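Local coordinates for fiber KNOB domain (Avirulent turkey hemorrhagic enteritis virus, PDB 4D63), which forms the trimeric head of the viral fibre and binds sialic-acid sugars such as 6-sialyllactose, probably to attach the virus to host cells, at residues F57-A62 with I98-A103; G147-T152 with P158-Q163. All coordinates share one frame; numbering follows the deposited sequence.

In the fold
Contact 1 (57-62 with 98-103) and contact 2 (147-152 with 158-163) belong to one antiparallel beta-sandwich, the fold of adenovirus fibre heads, and their centres are about 13 Å apart. Both segments of contact 1 precede those of contact 2 in the sequence. Contact 1 joins the ends of two strands that are not neighbours in the sheet, whereas contact 2 is a hairpin between adjacent ones. They meet in the apolar interior, where L100 CD1 lies 3.6 Å from I162 CD1 and F57 CE1 lies 4.0 Å from P158 CG. The end of the hairpin, T152 to G156, lines the sialic acid pocket together with E125, and the hairpin faces a second subunit; contact 1 touches neither neighbouring chain of the trimer.

Contact 1 (F57-A62 with I98-A103); sequences FVTKTA and IELRSA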
loop_
_atom_site.group_PDB
_atom_site.type_symbol
_atom_site.label_atom_id
_atom_site.label_comp_id
_atom_site.label_asym_id
_atom_site.label_seq_id
_atom_site.Cartn_x
_atom_site.Cartn_y
_atom_site.Cartn_z
ATOM N N PHE A 57 -8.527 0.200 -20.150
ATOM C CA PHE A 57 -7.932 1.392 -20.658
ATOM C C PHE A 57 -7.081 0.945 -21.814
ATOM O O PHE A 57 -6.708 -0.231 -21.929
ATOM C CB PHE A 57 -7.024 2.056 -19.629
ATOM C CG PHE A 57 -7.720 2.548 -18.392
ATOM C CD1 PHE A 57 -8.441 3.712 -18.414
ATOM C CD2 PHE A 57 -7.591 1.870 -17.191
ATOM C CE1 PHE A 57 -9.057 4.191 -17.281
ATOM C CE2 PHE A 57 -8.212 2.336 -16.052
ATOM C CZ PHE A 57 -8.945 3.503 -16.093
ATOM N N VAL A 58 -6.745 1.904 -22.659
ATOM C CA VAL A 58 -5.853 1.668 -23.771
ATOM C C VAL A 58 -4.800 2.764 -23.762
ATOM O O VAL A 58 -5.104 3.924 -23.467
ATOM C CB VAL A 58 -6.628 1.655 -25.111
ATOM C CG1 VAL A 58 -5.680 1.394 -26.273
ATOM C CG2 VAL A 58 -7.715 0.574 -25.063
ATOM N N THR A 59 -3.556 2.383 -24.051
ATOM C CA THR A 59 -2.441 3.325 -24.063
ATOM C C THR A 59 -2.241 3.918 -25.447
ATOM O O THR A 59 -2.852 3.471 -26.408
ATOM C CB THR A 59 -1.119 2.638 -23.666
ATOM O OG1 THR A 59 -0.711 1.760 -24.715
ATOM C CG2 THR A 59 -1.270 1.825 -22.345
ATOM N N LYS A 60 -1.344 4.903 -25.519
ATOM C CA LYS A 60 -0.906 5.546 -26.763
ATOM C C LYS A 60 -0.429 4.566 -27.823
ATOM O O LYS A 60 -0.529 4.848 -29.001
ATOM C CB LYS A 60 0.240 6.541 -26.498
ATOM C CG LYS A 60 -0.138 8.021 -26.488
ATOM C CD LYS A 60 1.081 8.882 -26.108
ATOM C CE LYS A 60 1.023 10.314 -26.659
ATOM N NZ LYS A 60 -0.046 11.176 -26.039
ATOM N N THR A 61 0.134 3.440 -27.410
ATOM C CA THR A 61 0.602 2.447 -28.363
ATOM C C THR A 61 -0.433 1.343 -28.500
ATOM O O THR A 61 -0.108 0.254 -28.947
ATOM C CB THR A 61 1.961 1.837 -27.936
ATOM O OG1 THR A 61 1.803 1.035 -26.763
ATOM C CG2 THR A 61 2.975 2.927 -27.653
ATOM N N ALA A 62 -1.674 1.614 -28.105
ATOM C CA ALA A 62 -2.744 0.639 -28.226
ATOM C C ALA A 62 -2.586 -0.597 -27.327
ATOM O O ALA A 62 -3.246 -1.619 -27.566
ATOM C CB ALA A 62 -2.904 0.211 -29.677
ATOM N N ILE A 98 2.620 -5.957 -15.764
ATOM C CA ILE A 98 2.096 -4.993 -16.740
ATOM C C ILE A 98 3.285 -4.195 -17.299
ATOM O O ILE A 98 3.962 -3.474 -16.579
ATOM C CB ILE A 98 1.070 -4.017 -16.148
ATOM C CG1 ILE A 98 -0.170 -4.785 -15.678
ATOM C CG2 ILE A 98 0.698 -2.962 -17.191
ATOM C CD1 ILE A 98 -1.044 -3.980 -14.745
ATOM N N GLU A 99 3.526 -4.319 -18.582
ATOM C CA GLU A 99 4.717 -3.765 -19.187
ATOM C C GLU A 99 4.384 -2.467 -19.884
ATOM O O GLU A 99 3.549 -2.441 -20.769
ATOM C CB GLU A 99 5.294 -4.757 -20.198
ATOM C CG GLU A 99 5.620 -6.108 -19.580
ATOM C CD GLU A 99 6.129 -7.110 -20.590
ATOM O OE1 GLU A 99 5.585 -7.126 -21.714
ATOM O OE2 GLU A 99 7.057 -7.886 -20.254
ATOM N N LEU A 100 5.031 -1.388 -19.463
ATOM C CA LEU A 100 4.822 -0.085 -20.057
ATOM C C LEU A 100 6.138 0.434 -20.633
ATOM O O LEU A 100 7.152 0.508 -19.926
ATOM C CB LEU A 100 4.265 0.873 -18.997
ATOM C CG LEU A 100 2.880 0.476 -18.461
ATOM C CD1 LEU A 100 2.577 1.248 -17.181
ATOM C CD2 LEU A 100 1.788 0.708 -19.522
ATOM N N ARG A 101 6.128 0.756 -21.921
ATOM C CA ARG A 101 7.333 1.195 -22.635
ATOM C C ARG A 101 7.382 2.705 -22.683
ATOM O O ARG A 101 6.393 3.351 -22.381
ATOM C CB ARG A 101 7.322 0.642 -24.065
ATOM C CG ARG A 101 7.230 -0.877 -24.127
ATOM C CD ARG A 101 7.671 -1.477 -25.457
ATOM N NE ARG A 101 8.748 -2.453 -25.236
ATOM C CZ ARG A 101 10.046 -2.248 -25.497
ATOM N NH1 ARG A 101 10.490 -1.112 -26.034
ATOM N NH2 ARG A 101 10.922 -3.200 -25.224
ATOM N N SER A 102 8.528 3.240 -23.111
ATOM C CA SER A 102 8.775 4.669 -23.287
ATOM C C SER A 102 7.676 5.350 -24.060
ATOM O O SER A 102 7.219 6.403 -23.674
ATOM C CB SER A 102 10.065 4.915 -24.103
ATOM O OG SER A 102 11.199 4.292 -23.530
ATOM N N ALA A 103 7.287 4.740 -25.172
ATOM C CA ALA A 103 6.288 5.294 -26.078
ATOM C C ALA A 103 4.869 5.453 -25.473
ATOM O O ALA A 103 4.059 6.232 -26.007
ATOM C CB ALA A 103 6.233 4.437 -27.341
#
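The hydroxyl oxygen OG1 of T59, whose methyl faces L100, is gripped by three groups. It accepts the backbone N-H of T61 at 3.3 Å from N to OG1, with an N-H...O angle of 138° that marks a bent bond, and it is also hydrogen-bonded to the backbone N of K63 and to OD1 of D104. The first of these bonds defines an ST turn, which sits inside a type I beta turn from T59 to A62 closed by A62 N to T59 O at 2.8 Å. The turn leads out of strand 53-59 and meets the end of strand 98-101 and the 3-10 segment that follows it, a different part of the beta-sandwich; a CA-CA distance of 9.0 Å between T59 and L100 is too long for strand pairing, so the two meet through side chains.

Since T59 OG1 already accepts from two amides, its own proton probably goes to the D104 carboxylate. The same OD1 is hydrogen-bonded to T61 OG1, while OD2 takes the backbone N of R101, so one carboxylate just beyond A103 ties the turn to the strand end.

Carbon contacts flank this polar cluster. On the buried side, CG2 of T59 approaches CD2 of L100 loosely, at 4.3 Å; the other methyl of L100, CD1, packs on I162. On the exposed side the packing is closer: the T61 methyl CG2 meets the A103 methyl CB at 3.6 Å. With chi1 at 68°, T61 places its hydroxyl between backbone N and carbonyl carbon, where it can reach D104, and leaves CG2 for A103. K60 runs its aliphatic chain past the carbonyl oxygen of A103, with CB at 3.9 Å and CD at 4.0 Å from that O, and a bend at the last torsion then carries NZ away.

Contact 2 (G147-T152 with P158-Q163); sequences GFVRLT and PHMIIQ
T152 lays its methyl CG2 across the side chain of I161, 3.7 Å from both CG1 and CD1; I161 is two residues on from T152's direct partner H159, on the same face. Its chi1 of -165° sets OG1 opposite the backbone N and tucks CG2 between N and the carbonyl carbon; OG1 can then bond to E125 OE1. With R150 NE held by S126 O, R150 NH2 forms a salt bridge to the same E125 OE1, so R150 probably steadies E125, a residue of the sialic acid pocket. T152 belongs to this pocket too, its side chain about 4 Å from the bound sugar.

The backbones form a regular antiparallel beta hairpin, the two short strand segments running at 164° to each other. F148-Q163, R150-I161 and T152-H159 are hydrogen-bonded pairs, each closed by two bonds; I161 N to R150 O, at 2.8 Å and 175°, is nearly straight. Between them stand the non-hydrogen-bonded pairs V149-I162 and L151-M160. The carbonyl oxygen of I161 takes the R150 N-H at 3.0 Å and also a CA-H...O contact from V149 CA at 3.1 Å.

V149, L151, M160 and I162 share the face turned to the apolar interior. There M160 serves two neighbours: its CG meets V149 CG1 at 3.6 Å, and a bend at the last torsion brings CE to 4.0 Å from L151 CD2. On the other face R150, H159 and I161 meet a second subunit, where Y93 of that subunit bonds R150 NH1 through its OH and packs on I161.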
loop_
_atom_site.group_PDB
_atom_site.type_symbol
_atom_site.label_atom_id
_atom_site.label_comp_id
_atom_site.label_asym_id
_atom_site.label_seq_id
_atom_site.Cartn_x
_atom_site.Cartn_y
_atom_site.Cartn_z
ATOM N N GLY A 147 7.460 1.489 -6.364
ATOM C CA GLY A 147 6.854 2.549 -7.161
ATOM C C GLY A 147 5.597 3.019 -6.485
ATOM O O GLY A 147 5.083 2.342 -5.573
ATOM N N PHE A 148 5.103 4.178 -6.896
ATOM C CA PHE A 148 3.865 4.729 -6.341
ATOM C C PHE A 148 2.948 5.121 -7.504
ATOM O O PHE A 148 3.337 5.891 -8.385
ATOM C CB PHE A 148 4.156 5.926 -5.446
ATOM C CG PHE A 148 4.805 5.554 -4.145
ATOM C CD1 PHE A 148 4.033 5.242 -3.030
ATOM C CD2 PHE A 148 6.183 5.511 -4.032
ATOM C CE1 PHE A 148 4.609 4.853 -1.866
ATOM C CE2 PHE A 148 6.770 5.147 -2.846
ATOM C CZ PHE A 148 5.987 4.842 -1.753
ATOM N N VAL A 149 1.728 4.604 -7.511
ATOM C CA VAL A 149 0.851 4.777 -8.662
ATOM C C VAL A 149 -0.491 5.409 -8.277
ATOM O O VAL A 149 -1.074 5.086 -7.246
ATOM C CB VAL A 149 0.610 3.431 -9.348
ATOM C CG1 VAL A 149 -0.217 3.610 -10.618
ATOM C CG2 VAL A 149 1.944 2.769 -9.673
ATOM N N ARG A 150 -0.979 6.280 -9.137
ATOM C CA ARG A 150 -2.288 6.898 -8.991
ATOM C C ARG A 150 -2.987 6.979 -10.333
ATOM O O ARG A 150 -2.332 7.085 -11.395
ATOM C CB ARG A 150 -2.132 8.361 -8.597
ATOM C CG ARG A 150 -1.950 8.661 -7.154
ATOM C CD ARG A 150 -2.237 10.138 -6.965
ATOM N NE ARG A 150 -3.675 10.365 -7.002
ATOM C CZ ARG A 150 -4.281 11.427 -7.531
ATOM N NH1 ARG A 150 -3.593 12.408 -8.076
ATOM N NH2 ARG A 150 -5.607 11.498 -7.518
ATOM N N LEU A 151 -4.310 7.082 -10.284
ATOM C CA LEU A 151 -5.060 7.489 -11.464
ATOM C C LEU A 151 -5.546 8.889 -11.187
ATOM O O LEU A 151 -5.978 9.201 -10.059
ATOM C CB LEU A 151 -6.252 6.564 -11.688
ATOM C CG LEU A 151 -5.999 5.065 -11.840
ATOM C CD1 LEU A 151 -7.333 4.316 -11.910
ATOM C CD2 LEU A 151 -5.174 4.732 -13.079
ATOM N N THR A 152 -5.400 9.744 -12.181
ATOM C CA THR A 152 -5.834 11.138 -12.108
ATOM C C THR A 152 -6.534 11.461 -13.453
ATOM O O THR A 152 -6.451 10.690 -14.424
ATOM C CB THR A 152 -4.661 12.069 -11.806
ATOM O OG1 THR A 152 -5.133 13.349 -11.395
ATOM C CG2 THR A 152 -3.730 12.279 -13.012
ATOM N N PRO A 158 -8.281 10.161 -18.489
ATOM C CA PRO A 158 -7.571 9.475 -17.429
ATOM C C PRO A 158 -6.070 9.308 -17.728
ATOM O O PRO A 158 -5.678 9.072 -18.855
ATOM C CB PRO A 158 -8.282 8.126 -17.330
ATOM C CG PRO A 158 -8.880 7.898 -18.676
ATOM C CD PRO A 158 -9.143 9.252 -19.273
ATOM N N HIS A 159 -5.257 9.478 -16.696
ATOM C CA HIS A 159 -3.851 9.246 -16.779
ATOM C C HIS A 159 -3.403 8.436 -15.574
ATOM O O HIS A 159 -3.849 8.689 -14.468
ATOM C CB HIS A 159 -3.126 10.565 -16.736
ATOM C CG HIS A 159 -3.377 11.444 -17.918
ATOM N ND1 HIS A 159 -4.575 12.083 -18.132
ATOM C CD2 HIS A 159 -2.555 11.851 -18.908
ATOM C CE1 HIS A 159 -4.492 12.822 -19.221
ATOM N NE2 HIS A 159 -3.275 12.696 -19.713
ATOM N N MET A 160 -2.471 7.518 -15.804
ATOM C CA MET A 160 -1.794 6.774 -14.737
ATOM C C MET A 160 -0.478 7.464 -14.424
ATOM O O MET A 160 0.324 7.704 -15.305
ATOM C CB MET A 160 -1.517 5.322 -15.160
ATOM C CG MET A 160 -0.937 4.472 -14.046
ATOM S SD MET A 160 -0.686 2.787 -14.592
ATOM C CE MET A 160 -2.392 2.267 -14.632
ATOM N N ILE A 161 -0.289 7.800 -13.159
ATOM C CA ILE A 161 0.909 8.482 -12.691
ATOM C C ILE A 161 1.771 7.434 -11.997
ATOM O O ILE A 161 1.339 6.788 -11.035
ATOM C CB ILE A 161 0.581 9.607 -11.692
ATOM C CG1 ILE A 161 -0.544 10.520 -12.226
ATOM C CG2 ILE A 161 1.853 10.393 -11.366
ATOM C CD1 ILE A 161 -0.161 11.312 -13.462
ATOM N N ILE A 162 2.982 7.254 -12.485
ATOM C CA ILE A 162 3.905 6.292 -11.900
ATOM C C ILE A 162 5.168 7.010 -11.442
ATOM O O ILE A 162 5.913 7.526 -12.262
ATOM C CB ILE A 162 4.326 5.215 -12.926
ATOM C CG1 ILE A 162 3.106 4.469 -13.475
ATOM C CG2 ILE A 162 5.347 4.250 -12.319
ATOM C CD1 ILE A 162 3.432 3.623 -14.673
ATOM N N GLN A 163 5.443 6.985 -10.149
ATOM C CA GLN A 163 6.622 7.609 -9.625
ATOM C C GLN A 163 7.524 6.578 -9.064
ATOM O O GLN A 163 7.087 5.630 -8.356
ATOM C CB GLN A 163 6.243 8.607 -8.580
ATOM C CG GLN A 163 5.321 9.644 -9.163
ATOM C CD GLN A 163 4.861 10.660 -8.169
ATOM O OE1 GLN A 163 4.042 10.374 -7.291
ATOM N NE2 GLN A 163 5.354 11.878 -8.318
#